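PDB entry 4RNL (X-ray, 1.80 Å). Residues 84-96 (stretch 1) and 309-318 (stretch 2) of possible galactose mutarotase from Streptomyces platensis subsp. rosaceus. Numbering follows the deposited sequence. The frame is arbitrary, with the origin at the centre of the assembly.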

# COMPACT_ATOMS: atom_id res chain seq x y z
N ARG A 84 -3.57 -11.70 1.38
CA ARG A 84 -3.89 -11.62 2.81
C ARG A 84 -2.70 -11.20 3.67
O ARG A 84 -2.86 -10.72 4.79
CB ARG A 84 -4.40 -13.00 3.29
CG ARG A 84 -4.97 -13.02 4.71
CD ARG A 84 -5.38 -14.42 5.15
NE ARG A 84 -6.42 -15.01 4.29
CZ ARG A 84 -7.27 -15.94 4.72
NH1 ARG A 84 -7.23 -16.36 5.98
NH2 ARG A 84 -8.18 -16.45 3.90
N TYR A 85 -1.50 -11.40 3.13
CA TYR A 85 -0.28 -11.04 3.87
C TYR A 85 0.64 -10.20 2.99
O TYR A 85 1.18 -10.69 1.99
CB TYR A 85 0.46 -12.27 4.45
CG TYR A 85 1.55 -11.83 5.40
CD1 TYR A 85 2.81 -11.48 4.92
CD2 TYR A 85 1.31 -11.68 6.77
CE1 TYR A 85 3.80 -11.02 5.76
CE2 TYR A 85 2.29 -11.23 7.62
CZ TYR A 85 3.54 -10.89 7.11
OH TYR A 85 4.53 -10.43 7.94
N ALA A 86 0.82 -8.94 3.36
CA ALA A 86 1.64 -8.03 2.56
C ALA A 86 3.11 -8.30 2.82
O ALA A 86 3.52 -8.56 3.95
CB ALA A 86 1.31 -6.58 2.88
N ASN A 87 3.90 -8.17 1.75
CA ASN A 87 5.32 -8.52 1.76
C ASN A 87 5.59 -10.02 1.87
O ASN A 87 4.76 -10.84 1.45
CB ASN A 87 6.10 -7.71 2.81
CG ASN A 87 7.49 -7.35 2.33
OD1 ASN A 87 8.43 -8.10 2.55
ND2 ASN A 87 7.61 -6.22 1.63
N ARG A 88 6.75 -10.40 2.41
CA ARG A 88 7.26 -11.75 2.20
C ARG A 88 7.12 -12.67 3.40
O ARG A 88 7.28 -12.24 4.55
CB ARG A 88 8.74 -11.68 1.78
CG ARG A 88 8.95 -11.00 0.45
CD ARG A 88 10.41 -10.91 0.05
NE ARG A 88 10.50 -10.46 -1.34
CZ ARG A 88 10.45 -9.18 -1.71
NH1 ARG A 88 10.35 -8.23 -0.79
NH2 ARG A 88 10.50 -8.86 -3.00
N ILE A 89 6.83 -13.93 3.12
CA ILE A 89 6.91 -15.00 4.11
C ILE A 89 7.97 -15.97 3.62
O ILE A 89 7.85 -16.54 2.53
CB ILE A 89 5.56 -15.72 4.27
CG1 ILE A 89 4.51 -14.75 4.83
CG2 ILE A 89 5.70 -16.96 5.18
CD1 ILE A 89 3.08 -15.31 4.87
N ALA A 90 9.02 -16.13 4.41
CA ALA A 90 10.17 -16.92 4.00
C ALA A 90 9.80 -18.36 3.69
O ALA A 90 9.08 -19.01 4.46
CB ALA A 90 11.26 -16.85 5.06
N GLY A 91 10.27 -18.86 2.55
CA GLY A 91 10.09 -20.25 2.18
C GLY A 91 8.67 -20.62 1.82
O GLY A 91 8.35 -21.81 1.67
N ALA A 92 7.81 -19.61 1.68
CA ALA A 92 6.39 -19.82 1.38
C ALA A 92 5.78 -20.80 2.37
O ALA A 92 5.00 -21.68 2.00
CB ALA A 92 6.20 -20.32 -0.05
N SER A 93 6.16 -20.66 3.64
CA SER A 93 5.69 -21.57 4.67
C SER A 93 5.77 -20.91 6.04
O SER A 93 6.66 -20.10 6.29
CB SER A 93 6.56 -22.83 4.67
OG SER A 93 6.07 -23.78 5.60
N PHE A 94 4.84 -21.26 6.93
CA PHE A 94 4.92 -20.82 8.33
C PHE A 94 4.15 -21.78 9.23
O PHE A 94 3.37 -22.60 8.75
CB PHE A 94 4.43 -19.37 8.50
CG PHE A 94 2.97 -19.17 8.19
CD1 PHE A 94 2.54 -18.98 6.88
CD2 PHE A 94 2.02 -19.16 9.20
CE1 PHE A 94 1.20 -18.78 6.59
CE2 PHE A 94 0.67 -18.97 8.92
CZ PHE A 94 0.26 -18.78 7.62
N VAL A 95 4.39 -21.70 10.54
CA VAL A 95 3.69 -22.53 11.50
C VAL A 95 2.71 -21.69 12.31
O VAL A 95 3.06 -20.60 12.78
CB VAL A 95 4.67 -23.26 12.44
CG1 VAL A 95 3.93 -24.09 13.49
CG2 VAL A 95 5.60 -24.14 11.65
N LEU A 96 1.48 -22.16 12.43
CA LEU A 96 0.50 -21.49 13.27
C LEU A 96 -0.24 -22.55 14.07
O LEU A 96 -0.79 -23.50 13.51
CB LEU A 96 -0.48 -20.66 12.43
CG LEU A 96 -1.58 -19.93 13.20
CD1 LEU A 96 -0.99 -18.96 14.21
CD2 LEU A 96 -2.52 -19.19 12.25
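Stretch 2, residues 309-318: TQHFPDSPNR

Stretch 2 enters as the end of a strand at Thr-309 and Gln-310, makes a type II beta turn from Phe-312 to Ser-315, and closes with a 3-10 segment from Ser-315 to Asn-317. It runs in the same general direction as stretch 1: the CA of Arg-88 lies 5.4 Å from the CA of Pro-313, the CA of Ile-89 lies 4.5 Å from the CA of Asp-314, and the CA of Phe-94 lies 5.8 Å from the CA of Asn-317. Some 220 residues separate the partners in sequence.

Arg-84 stays out of reach, and the contact opens at Tyr-85. Its CA-to-CB bond points sideways, but the t rotamer carries the ring end into the turn, where OH accepts a hydrogen bond from Ser-315 N at 3.1 Å and lies 2.8 Å from Phe-312 O, near the plane of the ring. Pro-316 packs on the same residue, its CD 3.5 Å from Tyr-85 CZ, and its CG makes an off-centre CH-pi contact, 4.2 Å from the ring centroid. Next, Ala-86 O receives a hydrogen bond from water 1 at 2.8 Å, and the same water donates to His-311 O at 2.9 Å. Asn-87, at positive phi, places OD1 3.5 Å from Pro-313 CB; water 2 links its ND2 (2.9 Å) to Gln-310 OE1 (2.8 Å).

The short strand 88-89 brings the backbones together. Asp-314 N gives a weak hydrogen bond to Arg-88 O at 2.8 Å, while the Arg-88 side chain leads away. Ile-89 CD1 rests 4.1 Å from Pro-316 CG, between the Tyr-85 and Phe-94 rings. Asp-314, also at positive phi, uses its t rotamer to bring OD1 back to stretch 1, accepting from Ala-90 N at 2.9 Å with nearly linear geometry. Asn-317 ND2 donates to that same OD1 at 3.0 Å, so one carboxylate oxygen joins the turn, the 3-10 segment and stretch 1.

Gly-91 and Ala-92 make no contact, and the chain returns at Ser-93, whose O accepts from Asn-317 ND2 at 3.0 Å. Phe-94 directs its CA-to-CB bond toward stretch 2, with CG 3.7 Å from Pro-316 CB. At Val-95 water takes over: water 3 donates to Val-95 O and Pro-316 O, both at 2.8 Å, and water 4 joins Val-95 N (2.9 Å) to Asn-317 OD1 (2.7 Å). The design rule is compact: Pro-316 packs against Tyr-85, Ile-89 and Phe-94, while three of the four direct hydrogen bonds engage stretch 1 backbone atoms.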

# COMPACT_ATOMS: atom_id res chain seq x y z
N THR A 309 2.38 1.05 4.72
CA THR A 309 2.29 0.84 6.16
C THR A 309 1.88 -0.60 6.40
O THR A 309 0.98 -1.12 5.74
CB THR A 309 1.28 1.80 6.79
OG1 THR A 309 0.02 1.62 6.14
CG2 THR A 309 1.72 3.26 6.57
N GLN A 310 2.54 -1.26 7.35
CA GLN A 310 2.43 -2.71 7.44
C GLN A 310 3.01 -3.24 8.74
O GLN A 310 3.66 -2.51 9.49
CB GLN A 310 3.22 -3.31 6.28
CG GLN A 310 4.71 -2.95 6.36
CD GLN A 310 5.55 -3.69 5.35
OE1 GLN A 310 5.03 -4.25 4.39
NE2 GLN A 310 6.87 -3.69 5.57
N HIS A 311 2.74 -4.51 9.03
CA HIS A 311 3.56 -5.23 10.00
C HIS A 311 4.82 -5.73 9.28
O HIS A 311 4.88 -5.72 8.05
CB HIS A 311 2.77 -6.39 10.63
CG HIS A 311 1.91 -5.96 11.78
ND1 HIS A 311 1.03 -4.90 11.70
CD2 HIS A 311 1.78 -6.46 13.04
CE1 HIS A 311 0.41 -4.76 12.86
NE2 HIS A 311 0.85 -5.69 13.69
N PHE A 312 5.84 -6.13 10.04
CA PHE A 312 7.17 -6.40 9.48
C PHE A 312 7.19 -7.63 8.56
O PHE A 312 6.42 -8.58 8.77
CB PHE A 312 8.18 -6.65 10.61
CG PHE A 312 8.35 -5.51 11.58
CD1 PHE A 312 7.77 -4.26 11.36
CD2 PHE A 312 9.12 -5.69 12.73
CE1 PHE A 312 7.95 -3.23 12.28
CE2 PHE A 312 9.30 -4.67 13.64
CZ PHE A 312 8.71 -3.43 13.41
N PRO A 313 8.07 -7.61 7.53
CA PRO A 313 8.25 -8.78 6.66
C PRO A 313 8.54 -10.04 7.47
O PRO A 313 9.26 -9.97 8.47
CB PRO A 313 9.49 -8.41 5.83
CG PRO A 313 9.45 -6.91 5.78
CD PRO A 313 8.90 -6.47 7.12
N ASP A 314 7.98 -11.17 7.03
CA ASP A 314 8.25 -12.48 7.60
C ASP A 314 7.78 -12.64 9.04
O ASP A 314 8.27 -13.51 9.77
CB ASP A 314 9.74 -12.85 7.48
CG ASP A 314 9.97 -14.35 7.57
OD1 ASP A 314 9.08 -15.11 7.12
OD2 ASP A 314 11.02 -14.79 8.11
N SER A 315 6.82 -11.82 9.47
CA SER A 315 6.31 -11.93 10.84
C SER A 315 5.76 -13.30 11.24
O SER A 315 5.95 -13.73 12.39
CB SER A 315 5.29 -10.82 11.15
OG SER A 315 5.90 -9.54 11.06
N PRO A 316 5.10 -14.02 10.31
CA PRO A 316 4.63 -15.35 10.71
C PRO A 316 5.75 -16.33 11.07
O PRO A 316 5.48 -17.38 11.66
CB PRO A 316 3.86 -15.83 9.48
CG PRO A 316 3.35 -14.56 8.85
CD PRO A 316 4.53 -13.62 9.00
N ASN A 317 6.99 -16.00 10.72
CA ASN A 317 8.13 -16.82 11.10
C ASN A 317 9.02 -16.15 12.13
O ASN A 317 10.10 -16.65 12.45
CB ASN A 317 8.97 -17.16 9.86
CG ASN A 317 8.30 -18.18 8.98
OD1 ASN A 317 7.84 -19.22 9.46
ND2 ASN A 317 8.21 -17.88 7.68
N ARG A 318 8.57 -15.01 12.64
CA ARG A 318 9.36 -14.19 13.56
C ARG A 318 8.53 -13.78 14.78
O ARG A 318 7.89 -12.73 14.77
CB ARG A 318 9.87 -12.94 12.84
CG ARG A 318 10.92 -13.21 11.77
CD ARG A 318 12.24 -13.69 12.38
NE ARG A 318 12.87 -12.70 13.25
CZ ARG A 318 13.88 -11.91 12.89
NH1 ARG A 318 14.39 -11.04 13.74
NH2 ARG A 318 14.38 -12.00 11.66
O HOH W 1 5.07 -7.96 6.16
O HOH W 2 5.22 -4.56 1.66
O HOH W 3 2.86 -17.79 12.55
O HOH W 4 6.57 -20.19 11.63